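Local coordinates for protein acetylxylan esterase (Geobacillus stearothermophilus, PDB 5BN1) that hydrolyses acetyl side groups from the xylose units of xylan and xylo-oligosaccharides, working as an octameric serine esterase of the GDSL family, at residues L10-S15 against E75-Q80; C19-P24 against V56-I61; V38-G43 against G199-A204; N64-L69 against A115-L120; V85-G90 against I131-P136. The protein carries 1 engineered substitution. All blocks are in the same frame, centred on the assembly; numbering follows the deposited sequence. Where two conformers were deposited one is given.

Interaction 1 (L10-S15 against E75-Q80); sequences LFIGDS and EDVIAQ
L10 and I12 extend from strand 8-13 to the C-terminal part of helix 66-78, and only the ends of their side chains make the contact. I12 CD1 comes within 3.6 Å of V77 CG2, the two side chains crossing at about a right angle. The same valine methyl lies 4.1 Å from L10 CD2, so one group serves both strand residues. The other leucine methyl, L10 CD1, rests on polar backbone, 3.4 Å from D76 O, and also meets the aliphatic part of Q80 at CB, 3.7 Å away. Q80 CG stands anti to the carbonyl carbon (chi1 -53°), which puts it too beside L10 CD1. A bend at chi2 then carries CD away from L10, and the amide folds back on its own segment: NE2 donates to E75 O at 3.0 Å with an N-H...O angle of 164°, the acceptor in the amide plane. In the second shell, D76 OD2 is held by a salt bridge to R72, V77 packs on V85 of strand 84-88, and I12 is backed by L69 and W73. The chain then runs on to D14, whose OD1 caps I16 N, and to S15, the inferred nucleophile. The side-chain contacts across the segments are apolar, and D76 O, buried under the leucine methyl, has no polar partner in the model; close fit and exclusion of water, not directional bonds, therefore join helix to strand here.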
# COMPACT_ATOMS: atom_id res chain seq x y z
N LEU A 10 -34.31 -7.82 4.57
CA LEU A 10 -33.09 -8.38 4.14
C LEU A 10 -33.10 -8.34 2.64
O LEU A 10 -34.00 -8.84 1.97
CB LEU A 10 -32.86 -9.81 4.62
CG LEU A 10 -31.61 -10.54 4.25
CD1 LEU A 10 -31.32 -11.58 5.33
CD2 LEU A 10 -31.74 -11.30 2.95
N PHE A 11 -32.03 -7.78 2.02
CA PHE A 11 -31.86 -7.71 0.56
C PHE A 11 -30.80 -8.70 0.19
O PHE A 11 -29.75 -8.87 0.80
CB PHE A 11 -31.37 -6.30 0.15
CG PHE A 11 -32.37 -5.22 0.28
CD1 PHE A 11 -33.09 -4.85 -0.80
CD2 PHE A 11 -32.44 -4.46 1.48
CE1 PHE A 11 -34.01 -3.81 -0.76
CE2 PHE A 11 -33.32 -3.40 1.52
CZ PHE A 11 -34.10 -3.07 0.46
N ILE A 12 -31.12 -9.42 -0.92
CA ILE A 12 -30.20 -10.39 -1.45
C ILE A 12 -30.19 -10.29 -3.00
O ILE A 12 -31.16 -9.88 -3.64
CB ILE A 12 -30.38 -11.82 -0.90
CG1 ILE A 12 -29.16 -12.70 -1.14
CG2 ILE A 12 -31.70 -12.39 -1.42
CD1 ILE A 12 -29.12 -14.03 -0.37
N GLY A 13 -29.01 -10.57 -3.57
CA GLY A 13 -28.81 -10.44 -4.95
C GLY A 13 -27.31 -10.48 -5.25
O GLY A 13 -26.51 -11.07 -4.56
N ASP A 14 -26.99 -9.83 -6.40
CA ASP A 14 -25.62 -9.78 -6.99
C ASP A 14 -24.92 -8.44 -6.69
O ASP A 14 -25.25 -7.81 -5.74
CB ASP A 14 -25.76 -10.14 -8.45
CG ASP A 14 -26.66 -9.26 -9.19
OD1 ASP A 14 -26.81 -8.06 -8.83
OD2 ASP A 14 -27.35 -9.71 -10.11
N SER A 15 -24.01 -8.07 -7.58
CA SER A 15 -23.31 -6.79 -7.33
C SER A 15 -24.19 -5.59 -7.23
O SER A 15 -23.89 -4.64 -6.50
CB SER A 15 -22.28 -6.46 -8.42
OG SER A 15 -22.93 -6.44 -9.71
N GLU A 75 -27.73 -20.10 5.37
CA GLU A 75 -26.93 -19.25 6.21
C GLU A 75 -27.27 -17.79 6.03
O GLU A 75 -27.38 -17.01 6.97
CB GLU A 75 -25.49 -19.60 6.02
CG GLU A 75 -24.40 -18.61 6.37
CD GLU A 75 -23.17 -18.90 5.47
OE1 GLU A 75 -23.11 -18.45 4.26
OE2 GLU A 75 -22.27 -19.63 5.98
N ASP A 76 -27.44 -17.36 4.78
CA ASP A 76 -27.57 -15.91 4.54
C ASP A 76 -28.95 -15.33 4.50
O ASP A 76 -29.13 -14.10 4.62
CB ASP A 76 -26.85 -15.49 3.19
CG ASP A 76 -25.37 -15.58 3.28
OD1 ASP A 76 -24.76 -15.81 4.40
OD2 ASP A 76 -24.65 -15.42 2.25
N VAL A 77 -29.98 -16.19 4.47
CA VAL A 77 -31.32 -15.74 4.52
C VAL A 77 -32.02 -16.38 5.74
O VAL A 77 -32.38 -15.69 6.66
CB VAL A 77 -32.11 -16.01 3.25
CG1 VAL A 77 -33.50 -15.57 3.29
CG2 VAL A 77 -31.39 -15.32 2.04
N ILE A 78 -32.23 -17.69 5.65
CA ILE A 78 -33.07 -18.35 6.70
C ILE A 78 -32.57 -18.10 8.08
O ILE A 78 -33.38 -17.68 8.93
CB ILE A 78 -33.18 -19.88 6.40
CG1 ILE A 78 -33.78 -20.15 5.03
CG2 ILE A 78 -34.13 -20.49 7.49
CD1 ILE A 78 -34.96 -19.49 4.64
N ALA A 79 -31.31 -18.26 8.31
CA ALA A 79 -30.71 -18.18 9.63
C ALA A 79 -30.72 -16.73 10.17
O ALA A 79 -30.55 -16.53 11.36
CB ALA A 79 -29.35 -18.76 9.61
N GLN A 80 -30.92 -15.73 9.30
CA GLN A 80 -31.05 -14.31 9.70
C GLN A 80 -32.39 -13.93 10.22
O GLN A 80 -32.64 -12.80 10.66
CB GLN A 80 -30.73 -13.39 8.48
CG GLN A 80 -29.41 -13.71 7.85
CD GLN A 80 -28.18 -13.63 8.77
OE1 GLN A 80 -28.07 -12.74 9.60
NE2 GLN A 80 -27.26 -14.56 8.62

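Interaction 2 (C19-P24 against V56-I61); sequences CGRARP and VVNKGI
The guanidinium of R21 lies with N58 O over one face, 3.1 Å above its plane and offset toward the rim, and with R23 CG over the opposite face; at its edge, in plane, stand the carbonyl carbons of G60 and P24. The second flat group, the guanidinium of R23, has I61 CG2 over one face, although I61 was modelled in two conformers and that approach is less certain; its NH2 is salt-bridged to D18. In the SGNH hydrolase fold this joins the loop that follows short helix 15-18, which begins with S15, the inferred nucleophile, to the end of edge strand 55-58, just ahead of G63, an inferred transition-state stabiliser. R21 grips G60 O side-on with two nitrogens: NE at 2.8 Å, in the carbonyl plane, and NH2 at 3.1 Å, from above that plane. Two torsions fold the start of its chain, CG lying between the backbone N and the carbonyl carbon (chi1 67°) and a bend at chi2 (83°) setting CD against N58 O. NH1 in turn holds the loop's own carbonyls, A22 O at 3.0 Å and P24 O. G60 is itself placed by an Asx turn, in which its N donates to N58 OD1 at 2.8 Å, while N58 ND2 bonds to T17 O and L33 O. Since R21 NH1 and K59 NZ are 4.7 Å apart, the carbonyl they share probably eases the repulsion between the like charges. They reach P24 O from opposite faces of its plane, K59 NZ at 2.7 Å.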
# COMPACT_ATOMS: atom_id res chain seq x y z
N CYS A 19 -22.94 -3.78 -3.80
CA CYS A 19 -22.42 -2.41 -3.84
C CYS A 19 -21.34 -2.22 -2.74
O CYS A 19 -21.33 -1.15 -2.13
CB CYS A 19 -23.43 -1.39 -3.74
SG CYS A 19 -24.42 -1.33 -5.23
N GLY A 20 -20.50 -3.20 -2.50
CA GLY A 20 -19.49 -3.01 -1.41
C GLY A 20 -19.95 -3.08 0.01
O GLY A 20 -19.27 -2.55 0.94
N ARG A 21 -21.02 -3.81 0.26
CA ARG A 21 -21.52 -4.04 1.58
C ARG A 21 -20.53 -4.80 2.46
O ARG A 21 -19.65 -5.48 1.98
CB ARG A 21 -22.92 -4.68 1.53
CG ARG A 21 -23.01 -6.06 0.99
CD ARG A 21 -22.70 -7.08 2.03
NE ARG A 21 -22.92 -8.38 1.50
CZ ARG A 21 -22.92 -9.49 2.23
NH1 ARG A 21 -22.58 -9.47 3.53
NH2 ARG A 21 -23.29 -10.61 1.69
N ALA A 22 -20.69 -4.61 3.76
CA ALA A 22 -19.78 -5.31 4.78
C ALA A 22 -20.05 -6.82 4.82
O ALA A 22 -21.20 -7.22 4.89
CB ALA A 22 -20.05 -4.73 6.14
N ARG A 23 -18.99 -7.57 4.72
CA ARG A 23 -19.02 -9.04 4.72
C ARG A 23 -18.44 -9.54 6.08
O ARG A 23 -17.40 -9.04 6.54
CB ARG A 23 -18.27 -9.62 3.58
CG ARG A 23 -18.85 -9.14 2.25
CD ARG A 23 -18.44 -10.09 1.19
NE ARG A 23 -18.76 -9.54 -0.14
CZ ARG A 23 -18.44 -10.13 -1.28
NH1 ARG A 23 -17.80 -11.31 -1.28
NH2 ARG A 23 -18.81 -9.61 -2.44
N PRO A 24 -19.13 -10.51 6.69
CA PRO A 24 -20.33 -11.21 6.28
C PRO A 24 -21.65 -10.57 6.65
O PRO A 24 -22.70 -10.86 6.04
CB PRO A 24 -20.19 -12.58 7.04
CG PRO A 24 -19.59 -12.14 8.36
CD PRO A 24 -18.50 -11.16 7.89
N VAL A 56 -32.36 -3.23 8.53
CA VAL A 56 -32.00 -3.65 7.15
C VAL A 56 -30.67 -4.31 7.11
O VAL A 56 -29.68 -3.89 7.73
CB VAL A 56 -32.11 -2.47 6.18
CG1 VAL A 56 -31.74 -2.90 4.74
CG2 VAL A 56 -33.45 -1.84 6.21
N VAL A 57 -30.59 -5.45 6.37
CA VAL A 57 -29.42 -6.26 6.18
C VAL A 57 -29.19 -6.42 4.63
O VAL A 57 -30.16 -6.60 3.91
CB VAL A 57 -29.59 -7.68 6.79
CG1 VAL A 57 -28.31 -8.43 6.73
CG2 VAL A 57 -30.09 -7.59 8.24
N ASN A 58 -27.94 -6.28 4.20
CA ASN A 58 -27.57 -6.47 2.82
C ASN A 58 -26.72 -7.65 2.65
O ASN A 58 -25.59 -7.79 3.11
CB ASN A 58 -26.82 -5.21 2.32
CG ASN A 58 -26.57 -5.26 0.81
OD1 ASN A 58 -26.64 -6.32 0.18
ND2 ASN A 58 -26.15 -4.12 0.25
N LYS A 59 -27.29 -8.68 1.99
CA LYS A 59 -26.63 -9.93 1.69
C LYS A 59 -26.26 -10.14 0.23
O LYS A 59 -26.00 -11.25 -0.25
CB LYS A 59 -27.44 -11.17 2.25
CG LYS A 59 -27.44 -11.16 3.77
CD LYS A 59 -26.16 -11.49 4.38
CE LYS A 59 -26.28 -11.80 5.89
NZ LYS A 59 -24.98 -12.24 6.47
N GLY A 60 -26.18 -9.02 -0.51
CA GLY A 60 -25.74 -9.09 -1.90
C GLY A 60 -24.33 -9.61 -2.04
O GLY A 60 -23.47 -9.27 -1.13
N ILE A 61 -24.03 -10.39 -3.08
CA ILE A 61 -22.69 -10.77 -3.38
C ILE A 61 -22.42 -10.64 -4.86
O ILE A 61 -23.07 -11.26 -5.70
CB ILE A 61 -22.41 -12.19 -2.89
CG1 ILE A 61 -22.56 -12.22 -1.41
CG2 ILE A 61 -21.04 -12.67 -3.28
CD1 ILE A 61 -22.17 -13.50 -0.75

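Interaction 3 (V38-G43 against G199-A204); sequences VAYVVG and GHMILA
A methionine methyl sits on a tyrosine face: M201 CE is 4.0 Å from the centroid of the Y40 ring and 21° off its normal, a CH-pi contact displaced toward the rim. The sulfur of the same residue completes a Met-aromatic contact from an oblique position, with SD 3.7 Å from Y40 CD2. A bend at chi2 of M201 brings SD to the ring. Next along the ring, Y40 CE2 meets H200 CB at 3.5 Å, an oblique approach. These residues lie on helices 37-48 and 197-211 of the alpha/beta/alpha sandwich, whose local axes approach to 8.7 Å at a crossing angle of -56°. Near the crossing the small A204 lets the chains close in, its CA 5.3 Å from that of V41, and V41 CG2 touches A204 CB at 3.7 Å. The imidazole of H200 leads away from Y40, and NE2 makes a weak hydrogen bond to I16 O, next in the chain to S15, the inferred nucleophile. An alanine in place of Y40 would probably leave M201 CE and H200 CB without the ring they pack on and open a gap at the octamer interface. There Y40 meets Y40 of a second subunit, the ring planes at about 60°, and M201 packs on M201 of that subunit.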
# COMPACT_ATOMS: atom_id res chain seq x y z
N VAL A 38 -29.72 -0.21 -2.06
CA VAL A 38 -30.10 -0.62 -0.71
C VAL A 38 -29.90 0.55 0.29
O VAL A 38 -30.78 0.93 0.99
CB VAL A 38 -29.38 -1.86 -0.29
CG1 VAL A 38 -29.66 -2.22 1.19
CG2 VAL A 38 -29.78 -3.05 -1.19
N ALA A 39 -28.72 1.14 0.20
CA ALA A 39 -28.47 2.24 1.09
C ALA A 39 -29.40 3.38 0.82
O ALA A 39 -29.77 4.09 1.78
CB ALA A 39 -27.01 2.69 0.96
N TYR A 40 -29.68 3.68 -0.43
CA TYR A 40 -30.55 4.77 -0.78
C TYR A 40 -31.98 4.57 -0.26
O TYR A 40 -32.64 5.48 0.21
CB TYR A 40 -30.55 5.09 -2.26
CG TYR A 40 -29.24 5.45 -2.89
CD1 TYR A 40 -28.18 5.80 -2.12
CD2 TYR A 40 -29.14 5.52 -4.21
CE1 TYR A 40 -26.93 6.09 -2.73
CE2 TYR A 40 -27.91 5.78 -4.85
CZ TYR A 40 -26.86 6.08 -4.10
OH TYR A 40 -25.61 6.43 -4.70
N VAL A 41 -32.46 3.31 -0.39
CA VAL A 41 -33.74 2.98 0.17
C VAL A 41 -33.77 3.25 1.67
O VAL A 41 -34.72 3.88 2.16
CB VAL A 41 -34.08 1.49 -0.19
CG1 VAL A 41 -35.18 0.98 0.74
CG2 VAL A 41 -34.41 1.28 -1.67
N VAL A 42 -32.78 2.77 2.39
CA VAL A 42 -32.72 2.91 3.85
C VAL A 42 -32.63 4.40 4.18
O VAL A 42 -33.35 4.92 5.03
CB VAL A 42 -31.65 2.12 4.45
CG1 VAL A 42 -31.53 2.39 5.98
CG2 VAL A 42 -31.90 0.64 4.15
N GLY A 43 -31.80 5.11 3.43
CA GLY A 43 -31.69 6.51 3.76
C GLY A 43 -32.85 7.33 3.48
O GLY A 43 -33.16 8.31 4.25
N GLY A 199 -28.80 5.61 -11.65
CA GLY A 199 -29.36 4.28 -11.83
C GLY A 199 -29.76 3.64 -10.57
O GLY A 199 -30.84 2.99 -10.49
N HIS A 200 -28.95 3.81 -9.53
CA HIS A 200 -29.30 3.27 -8.19
C HIS A 200 -30.51 4.00 -7.66
O HIS A 200 -31.32 3.42 -6.89
CB HIS A 200 -28.11 3.25 -7.27
CG HIS A 200 -27.27 2.02 -7.50
ND1 HIS A 200 -26.14 1.90 -8.30
CD2 HIS A 200 -27.50 0.80 -7.07
CE1 HIS A 200 -25.71 0.62 -8.28
NE2 HIS A 200 -26.56 -0.04 -7.50
N MET A 201 -30.66 5.30 -7.95
CA MET A 201 -31.83 6.04 -7.57
C MET A 201 -33.06 5.52 -8.27
O MET A 201 -34.14 5.44 -7.68
CB MET A 201 -31.73 7.56 -7.83
CG MET A 201 -30.81 8.17 -6.81
SD MET A 201 -31.50 8.21 -5.10
CE MET A 201 -30.02 9.09 -4.54
N ILE A 202 -32.95 5.23 -9.55
CA ILE A 202 -34.07 4.58 -10.34
C ILE A 202 -34.51 3.32 -9.60
O ILE A 202 -35.73 3.10 -9.40
CB ILE A 202 -33.64 4.34 -11.77
CG1 ILE A 202 -33.49 5.62 -12.56
CG2 ILE A 202 -34.64 3.37 -12.48
CD1 ILE A 202 -32.70 5.45 -13.85
N LEU A 203 -33.58 2.49 -9.25
CA LEU A 203 -33.85 1.25 -8.51
C LEU A 203 -34.50 1.52 -7.19
O LEU A 203 -35.48 0.90 -6.82
CB LEU A 203 -32.65 0.38 -8.34
CG LEU A 203 -32.02 -0.21 -9.61
CD1 LEU A 203 -30.64 -0.78 -9.34
CD2 LEU A 203 -32.94 -1.36 -10.07
N ALA A 204 -33.92 2.45 -6.39
CA ALA A 204 -34.50 2.71 -5.05
C ALA A 204 -35.92 3.24 -5.22
O ALA A 204 -36.83 2.88 -4.42
CB ALA A 204 -33.65 3.71 -4.34

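Interaction 4 (N64-L69 against A115-L120); sequences NTVRDL and ATLRSL
V66 and L117 bring the two backbones within 6.6 Å, CA to CA, and one turn later L69 and L120 are 8.7 Å apart. The residue numbers thus rise in the same sense along the pair while the chains diverge. The first segment is the start of helix 66-78, with T65 at its N-cap; the second lies within helix 110-124. The start is fixed by a capping box: T65 N donates to D68 OD2 at 3.0 Å, on the lone pair pointing away from the other carboxylate oxygen, and T65 OG1 accepts weakly from D68 N and R67 N. V66 N, also in the first turn, is taken up by D93. With its end so held, the helix presents V66 to the other segment. Its CG1 lies between the backbone N and the carbonyl carbon (chi1 76°) and reaches T116 CB at 3.9 Å; CG2 reaches T116 CG2 at 3.9 Å and L120 CD1 at 4.0 Å. The V66 side chain runs antiparallel to those of T116 and L120, each pair sliding past one another. These are neighbouring helices on one face of the alpha/beta/alpha sandwich, and a salt bridge from R67 to E112 ties them again outside the contact. T116 turns its methyl, CG2, to V66 O at 3.7 Å, while its OG1 bonds to E112 O within its own helix. L120 CD1 also touches L69 CB, at 4.2 Å. Beneath the pair, I89 packs on V66 and L69, and L117 continues the apolar layer to V158 and I161 of helix 146-165.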
# COMPACT_ATOMS: atom_id res chain seq x y z
N ASN A 64 -23.03 -13.18 -8.25
CA ASN A 64 -23.97 -14.32 -8.01
C ASN A 64 -25.06 -14.46 -9.08
O ASN A 64 -25.56 -13.53 -9.66
CB ASN A 64 -24.67 -14.16 -6.66
CG ASN A 64 -23.94 -14.64 -5.48
OD1 ASN A 64 -22.70 -15.01 -5.49
ND2 ASN A 64 -24.72 -14.80 -4.50
N THR A 65 -25.37 -15.74 -9.30
CA THR A 65 -26.55 -16.19 -10.04
C THR A 65 -27.50 -16.76 -8.97
O THR A 65 -27.20 -16.88 -7.80
CB THR A 65 -26.20 -17.25 -11.00
OG1 THR A 65 -25.76 -18.43 -10.25
CG2 THR A 65 -25.11 -16.88 -11.98
N VAL A 66 -28.65 -17.21 -9.45
CA VAL A 66 -29.60 -17.82 -8.48
C VAL A 66 -29.05 -19.15 -7.95
O VAL A 66 -29.41 -19.58 -6.85
CB VAL A 66 -31.00 -17.96 -9.10
CG1 VAL A 66 -31.09 -19.13 -10.10
CG2 VAL A 66 -32.04 -18.13 -8.00
N ARG A 67 -28.16 -19.79 -8.69
CA ARG A 67 -27.54 -21.02 -8.27
C ARG A 67 -26.67 -20.71 -7.03
O ARG A 67 -26.63 -21.43 -6.01
CB ARG A 67 -26.72 -21.57 -9.36
CG ARG A 67 -26.02 -22.89 -8.99
CD ARG A 67 -25.03 -23.31 -10.09
NE ARG A 67 -25.62 -23.47 -11.43
CZ ARG A 67 -25.01 -23.29 -12.59
NH1 ARG A 67 -23.73 -22.78 -12.64
NH2 ARG A 67 -25.61 -23.52 -13.71
N ASP A 68 -25.95 -19.55 -7.04
CA ASP A 68 -25.22 -19.17 -5.89
C ASP A 68 -26.10 -18.79 -4.72
O ASP A 68 -25.73 -19.04 -3.55
CB ASP A 68 -24.30 -17.98 -6.23
CG ASP A 68 -23.34 -18.31 -7.32
OD1 ASP A 68 -22.53 -19.29 -7.17
OD2 ASP A 68 -23.25 -17.59 -8.35
N LEU A 69 -27.20 -18.12 -4.98
CA LEU A 69 -28.18 -17.84 -3.90
C LEU A 69 -28.62 -19.09 -3.20
O LEU A 69 -28.59 -19.16 -2.01
CB LEU A 69 -29.37 -17.09 -4.39
CG LEU A 69 -29.19 -15.72 -5.00
CD1 LEU A 69 -30.47 -14.93 -5.07
CD2 LEU A 69 -28.19 -14.86 -4.27
N ALA A 115 -36.81 -22.90 -11.87
CA ALA A 115 -37.02 -23.85 -10.79
C ALA A 115 -36.39 -23.53 -9.53
O ALA A 115 -36.98 -23.70 -8.45
CB ALA A 115 -36.49 -25.18 -11.24
N THR A 116 -35.16 -22.91 -9.57
CA THR A 116 -34.46 -22.59 -8.37
C THR A 116 -35.13 -21.34 -7.69
O THR A 116 -35.34 -21.37 -6.49
CB THR A 116 -32.97 -22.30 -8.68
OG1 THR A 116 -32.36 -23.45 -9.33
CG2 THR A 116 -32.20 -21.97 -7.43
N LEU A 117 -35.46 -20.33 -8.46
CA LEU A 117 -36.04 -19.12 -7.88
C LEU A 117 -37.37 -19.49 -7.22
O LEU A 117 -37.64 -19.08 -6.11
CB LEU A 117 -36.21 -18.03 -8.89
CG LEU A 117 -36.77 -16.68 -8.34
CD1 LEU A 117 -35.92 -16.13 -7.20
CD2 LEU A 117 -36.88 -15.69 -9.46
N ARG A 118 -38.12 -20.27 -7.98
CA ARG A 118 -39.45 -20.70 -7.50
C ARG A 118 -39.27 -21.44 -6.20
O ARG A 118 -40.05 -21.21 -5.24
CB ARG A 118 -40.19 -21.51 -8.57
CG ARG A 118 -41.53 -22.07 -8.08
CD ARG A 118 -42.19 -22.67 -9.29
NE ARG A 118 -43.43 -23.31 -8.86
CZ ARG A 118 -43.45 -24.52 -8.39
NH1 ARG A 118 -42.45 -25.35 -8.24
NH2 ARG A 118 -44.68 -25.00 -8.06
N SER A 119 -38.35 -22.39 -6.13
CA SER A 119 -38.15 -23.13 -4.95
C SER A 119 -37.72 -22.32 -3.76
O SER A 119 -38.19 -22.51 -2.60
CB SER A 119 -37.12 -24.21 -5.16
OG SER A 119 -36.85 -24.94 -3.99
N LEU A 120 -36.85 -21.34 -3.99
CA LEU A 120 -36.41 -20.47 -2.92
C LEU A 120 -37.63 -19.67 -2.39
O LEU A 120 -37.70 -19.45 -1.18
CB LEU A 120 -35.30 -19.50 -3.42
CG LEU A 120 -34.00 -20.25 -3.60
CD1 LEU A 120 -32.99 -19.27 -4.25
CD2 LEU A 120 -33.34 -20.87 -2.43

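Interaction 5 (V85-G90 against I131-P136)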
# COMPACT_ATOMS: atom_id res chain seq x y z
N VAL A 85 -37.97 -10.39 2.77
CA VAL A 85 -36.83 -10.72 1.92
C VAL A 85 -37.07 -10.18 0.54
O VAL A 85 -38.02 -10.43 -0.17
CB VAL A 85 -36.56 -12.26 1.81
CG1 VAL A 85 -35.36 -12.59 0.90
CG2 VAL A 85 -36.28 -12.83 3.15
N SER A 86 -36.12 -9.33 0.08
CA SER A 86 -36.07 -8.72 -1.24
C SER A 86 -34.97 -9.44 -2.06
O SER A 86 -33.85 -9.62 -1.60
CB SER A 86 -35.72 -7.22 -1.24
OG SER A 86 -35.71 -6.69 -2.51
N ILE A 87 -35.40 -9.97 -3.20
CA ILE A 87 -34.53 -10.73 -4.11
C ILE A 87 -34.44 -9.98 -5.42
O ILE A 87 -35.41 -9.68 -6.09
CB ILE A 87 -35.06 -12.18 -4.39
CG1 ILE A 87 -35.33 -12.83 -3.04
CG2 ILE A 87 -34.09 -12.91 -5.29
CD1 ILE A 87 -36.22 -14.09 -3.24
N MET A 88 -33.18 -9.74 -5.91
CA MET A 88 -32.93 -9.26 -7.27
C MET A 88 -31.77 -10.05 -7.82
O MET A 88 -30.60 -9.92 -7.51
CB MET A 88 -32.60 -7.74 -7.40
CG MET A 88 -32.51 -7.33 -8.84
SD MET A 88 -32.64 -5.56 -9.16
CE MET A 88 -31.41 -4.95 -8.04
N ILE A 89 -32.18 -11.02 -8.69
CA ILE A 89 -31.22 -11.98 -9.26
C ILE A 89 -31.64 -12.34 -10.67
O ILE A 89 -32.81 -12.24 -11.07
CB ILE A 89 -31.08 -13.22 -8.39
CG1 ILE A 89 -29.76 -13.99 -8.59
CG2 ILE A 89 -32.37 -14.12 -8.55
CD1 ILE A 89 -28.56 -13.27 -7.95
N GLY A 90 -30.63 -12.63 -11.49
CA GLY A 90 -30.82 -12.97 -12.95
C GLY A 90 -29.90 -12.27 -13.89
O GLY A 90 -29.68 -12.74 -14.97
N ILE A 131 -42.25 -11.24 0.85
CA ILE A 131 -41.14 -11.36 -0.13
C ILE A 131 -41.38 -10.33 -1.15
O ILE A 131 -42.47 -10.09 -1.67
CB ILE A 131 -41.12 -12.75 -0.75
CG1 ILE A 131 -40.69 -13.74 0.33
CG2 ILE A 131 -40.14 -12.78 -1.96
CD1 ILE A 131 -40.77 -15.19 -0.13
N ILE A 132 -40.26 -9.63 -1.58
CA ILE A 132 -40.32 -8.73 -2.65
C ILE A 132 -39.40 -9.22 -3.80
O ILE A 132 -38.25 -9.47 -3.53
CB ILE A 132 -39.77 -7.29 -2.29
CG1 ILE A 132 -40.51 -6.77 -1.04
CG2 ILE A 132 -39.99 -6.35 -3.44
CD1 ILE A 132 -39.69 -6.50 0.16
N LEU A 133 -39.99 -9.55 -4.94
CA LEU A 133 -39.24 -10.04 -6.08
C LEU A 133 -39.06 -8.88 -6.99
O LEU A 133 -39.91 -8.31 -7.61
CB LEU A 133 -40.08 -11.15 -6.81
CG LEU A 133 -39.99 -12.39 -5.97
CD1 LEU A 133 -41.00 -13.39 -6.58
CD2 LEU A 133 -38.68 -13.08 -6.04
N MET A 134 -37.72 -8.56 -7.19
CA MET A 134 -37.37 -7.58 -8.17
C MET A 134 -36.81 -8.24 -9.40
O MET A 134 -36.02 -9.13 -9.32
CB MET A 134 -36.22 -6.71 -7.59
CG MET A 134 -36.53 -6.05 -6.28
SD MET A 134 -35.12 -5.04 -5.50
CE MET A 134 -35.05 -3.75 -6.72
N THR A 135 -37.22 -7.79 -10.53
CA THR A 135 -36.74 -8.36 -11.81
C THR A 135 -35.25 -8.02 -11.97
O THR A 135 -34.82 -6.97 -11.43
CB THR A 135 -37.43 -7.87 -13.09
OG1 THR A 135 -37.31 -6.43 -13.27
CG2 THR A 135 -38.95 -8.13 -12.99
N PRO A 136 -34.48 -8.88 -12.58
CA PRO A 136 -33.23 -8.37 -13.19
C PRO A 136 -33.58 -7.30 -14.20
O PRO A 136 -34.72 -6.99 -14.62
CB PRO A 136 -32.62 -9.64 -13.72
CG PRO A 136 -33.82 -10.41 -14.31
CD PRO A 136 -34.80 -10.22 -13.20
O HOH W 1 -35.05 -11.70 -8.91
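This is a parallel strand pairing in the buried middle of the sheet, in which V85, S86 and I87 face I131, I132 and L133. The local axes are 4.6 Å apart and their directions differ by 14°. Three backbone bonds set the register: I132 N to V85 O at 2.8 Å, I87 N to I132 O at 2.9 Å and M134 N to I87 O at 2.8 Å. Beyond them direct bonding gives way to a water, which accepts from I89 N and lies 2.8 Å from M134 O. On one face I87 CD1 touches L133 CD2 at 3.9 Å, the side chains lying side by side and pointing the same way. The other face holds S86, I132, M88 and M134, where M134 SD lies 3.5 Å from S86 OG and M134 CE reaches M88 SD at 3.9 Å. An alanine in place of M134 would probably open a gap beside V170 and leave S86 OG and M88 SD without the thioether they pack on. At the end of the pair G90 has a positive phi (133°), and a CB there would clash with P136 CG. The arrangement is that of a beta-alpha-beta unit in the SGNH alpha/beta/alpha sandwich: helices 91-99 and 110-124 lie between the strands in sequence, and strand 84-88 leads to N92, an inferred transition-state stabiliser.

In the fold
Interactions 1, 3, 4 and 5 are buried and interaction 2 only partly. Interaction 5 lies deepest, about 4 Å from the chain centre, and is the only one built on strand-to-strand bonds. Strand 8-13 of interaction 1 stands between its neighbours: backbone bonds join F11 to V57 and K59 of interaction 2, and L10 and I12 to S86 of interaction 5. Interactions 1 and 4 both use helix 66-78, at its two ends, and are apolar; I89 of interaction 5 packs against L69. Interaction 3 lies on the opposite side of the chain centre from interaction 4, and its aromatic and sulfur groups serve a subunit interface. Interaction 2, at the edge strand, is instead carried by charged side chains on carbonyl oxygens.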